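Local structure of arginine kinase (Cydia pomonella granulosis virus, 6VVG) at residues D98-V103 with V142-L147. The protein probably acts as a viral serine/threonine protein kinase that binds ATP, and holds adenosine monophosphate in its nucleotide pocket. Sequence-based numbering, arbitrary orientation.
Sequences DLFDFV and VKLENL
Leu99 and Leu144 both set CG anti to their own carbonyl carbon. In Leu144 this torsion (chi1 -55°) brings CD2 to 3.8 Å from Leu99 CB, whereas in Leu99 (chi1 -61°) it sends the branch to Leu147. The other branch of Leu144, CD1, runs tip to tip into Val103 CG2 and also borders the Phe100 ring at its edge, near the ring plane. Beside them Leu99 CD1 lies against Leu147 CB at 3.6 Å, the two leucines crossing obliquely. Phe100 brings its CB to 3.8 Å from Leu144 CB. Its CD1 approaches Glu145 OE2 at 4.0 Å, and Glu145 reaches this position through a bend in its chain at chi2. Ring and carboxylate planes are 17° apart.

The polar contacts cluster at the start of 98-103. Leu99 N donates to Leu147 O over 3.0 Å, almost in line with the carbonyl bond, and Asp98 CA adds a CA-H...O contact to the same oxygen. Asp98 OD1 accepts from Asp101 N, an Asx motif, and weakly from Phe100 N, which ties the carboxylate to the backbone of the turn that follows it. A water 2.7 Å from each donates to both Asp98 OD2 and Glu145 O, linking two oxygens that lie 4.2 Å apart. In return, Asp98 N donates to Asp101 OD2 from above its carboxylate plane.

In this kinase fold, 142-147 belongs to the catalytic-loop region, with Glu145 and Asn146 touching AMP, while 98-103 follows the hinge that leaves strand 87-92. The contact thus joins the turn after the hinge to the end of the catalytic loop, where the chain enters strand 147-148, which pairs with 157-158. Leu99 and Leu147 both rest on Val202 of helix 192-208, and on Ile121 and Leu125 of helix 115-133 respectively.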
loop_
_atom_site.group_PDB
_atom_site.type_symbol
_atom_site.label_atom_id
_atom_site.label_comp_id
_atom_site.label_asym_id
_atom_site.label_seq_id
_atom_site.Cartn_x
_atom_site.Cartn_y
_atom_site.Cartn_z
ATOM N N ASP A 98 9.456 -18.564 17.816
ATOM C CA ASP A 98 8.500 -17.473 17.930
ATOM C C ASP A 98 7.961 -17.462 19.354
ATOM O O ASP A 98 8.258 -18.348 20.159
ATOM C CB ASP A 98 7.368 -17.604 16.906
ATOM C CG ASP A 98 6.637 -18.928 17.005
ATOM O OD1 ASP A 98 6.170 -19.280 18.107
ATOM O OD2 ASP A 98 6.522 -19.616 15.971
ATOM N N LEU A 99 7.155 -16.444 19.658
ATOM C CA LEU A 99 6.685 -16.274 21.027
ATOM C C LEU A 99 5.747 -17.399 21.442
ATOM O O LEU A 99 5.638 -17.699 22.637
ATOM C CB LEU A 99 6.000 -14.917 21.181
ATOM C CG LEU A 99 6.910 -13.716 20.908
ATOM C CD1 LEU A 99 6.197 -12.397 21.189
ATOM C CD2 LEU A 99 8.205 -13.794 21.721
ATOM N N PHE A 100 5.076 -18.045 20.485
ATOM C CA PHE A 100 4.217 -19.167 20.848
ATOM C C PHE A 100 5.026 -20.326 21.408
ATOM O O PHE A 100 4.543 -21.058 22.281
ATOM C CB PHE A 100 3.409 -19.646 19.647
ATOM C CG PHE A 100 2.512 -20.816 19.953
ATOM C CD1 PHE A 100 1.331 -20.633 20.656
ATOM C CD2 PHE A 100 2.849 -22.097 19.543
ATOM C CE1 PHE A 100 0.499 -21.701 20.938
ATOM C CE2 PHE A 100 2.018 -23.171 19.822
ATOM C CZ PHE A 100 0.843 -22.970 20.522
ATOM N N ASP A 101 6.251 -20.519 20.912
ATOM C CA ASP A 101 7.095 -21.590 21.429
ATOM C C ASP A 101 7.333 -21.435 22.925
ATOM O O ASP A 101 7.558 -22.428 23.627
ATOM C CB ASP A 101 8.434 -21.617 20.688
ATOM C CG ASP A 101 8.303 -22.082 19.249
ATOM O OD1 ASP A 101 7.380 -22.870 18.955
ATOM O OD2 ASP A 101 9.128 -21.657 18.411
ATOM N N PHE A 102 7.287 -20.205 23.432
ATOM C CA PHE A 102 7.594 -19.936 24.829
ATOM C C PHE A 102 6.387 -20.046 25.744
ATOM O O PHE A 102 6.541 -19.939 26.965
ATOM C CB PHE A 102 8.213 -18.543 24.969
ATOM C CG PHE A 102 9.605 -18.447 24.420
ATOM C CD1 PHE A 102 9.817 -18.258 23.066
ATOM C CD2 PHE A 102 10.702 -18.555 25.256
ATOM C CE1 PHE A 102 11.100 -18.176 22.555
ATOM C CE2 PHE A 102 11.985 -18.473 24.753
ATOM C CZ PHE A 102 12.184 -18.284 23.401
ATOM N N VAL A 103 5.187 -20.275 25.201
ATOM C CA VAL A 103 3.998 -20.427 26.003
ATOM C C VAL A 103 3.250 -21.724 25.734
ATOM O O VAL A 103 2.329 -22.064 26.483
ATOM C CB VAL A 103 3.032 -19.228 25.828
ATOM C CG1 VAL A 103 3.774 -17.913 26.015
ATOM C CG2 VAL A 103 2.358 -19.283 24.462
ATOM N N VAL A 142 -1.072 -9.247 14.050
ATOM C CA VAL A 142 -0.130 -9.426 15.152
ATOM C C VAL A 142 -0.602 -10.572 16.041
ATOM O O VAL A 142 -1.733 -10.559 16.538
ATOM C CB VAL A 142 -0.007 -8.130 15.961
ATOM C CG1 VAL A 142 0.912 -8.317 17.147
ATOM C CG2 VAL A 142 0.448 -6.988 15.061
ATOM N N LYS A 143 0.264 -11.560 16.245
ATOM C CA LYS A 143 -0.012 -12.672 17.144
ATOM C C LYS A 143 1.300 -13.393 17.415
ATOM O O LYS A 143 2.313 -13.153 16.753
ATOM C CB LYS A 143 -1.054 -13.626 16.558
ATOM C CG LYS A 143 -0.785 -14.065 15.126
ATOM C CD LYS A 143 -1.799 -15.120 14.687
ATOM C CE LYS A 143 -1.779 -15.320 13.179
ATOM N NZ LYS A 143 -2.467 -16.580 12.774
ATOM N N LEU A 144 1.260 -14.299 18.393
ATOM C CA LEU A 144 2.467 -14.999 18.818
ATOM C C LEU A 144 3.196 -15.629 17.636
ATOM O O LEU A 144 4.421 -15.530 17.520
ATOM C CB LEU A 144 2.106 -16.072 19.844
ATOM C CG LEU A 144 1.333 -15.623 21.084
ATOM C CD1 LEU A 144 0.808 -16.806 21.876
ATOM C CD2 LEU A 144 2.244 -14.759 21.940
ATOM N N GLU A 145 2.451 -16.286 16.749
ATOM C CA GLU A 145 3.063 -17.029 15.657
ATOM C C GLU A 145 3.736 -16.124 14.631
ATOM O O GLU A 145 4.547 -16.610 13.834
ATOM C CB GLU A 145 1.999 -17.896 14.982
ATOM C CG GLU A 145 1.357 -18.937 15.902
ATOM C CD GLU A 145 0.234 -18.372 16.763
ATOM O OE1 GLU A 145 0.053 -17.138 16.781
ATOM O OE2 GLU A 145 -0.465 -19.164 17.429
ATOM N N ASN A 146 3.432 -14.827 14.633
ATOM C CA ASN A 146 4.040 -13.886 13.702
ATOM C C ASN A 146 5.095 -13.006 14.368
ATOM O O ASN A 146 5.485 -11.979 13.801
ATOM C CB ASN A 146 2.964 -13.018 13.050
ATOM C CG ASN A 146 2.130 -13.785 12.049
ATOM O OD1 ASN A 146 2.557 -14.818 11.537
ATOM N ND2 ASN A 146 0.933 -13.286 11.764
ATOM N N LEU A 147 5.561 -13.384 15.554
ATOM C CA LEU A 147 6.591 -12.652 16.287
ATOM C C LEU A 147 7.729 -13.641 16.533
ATOM O O LEU A 147 7.721 -14.389 17.515
ATOM C CB LEU A 147 6.034 -12.068 17.580
ATOM C CG LEU A 147 4.831 -11.152 17.338
ATOM C CD1 LEU A 147 4.197 -10.688 18.636
ATOM C CD2 LEU A 147 5.235 -9.944 16.483
HETATM O O HOH W 1 5.464 -19.109 13.564
#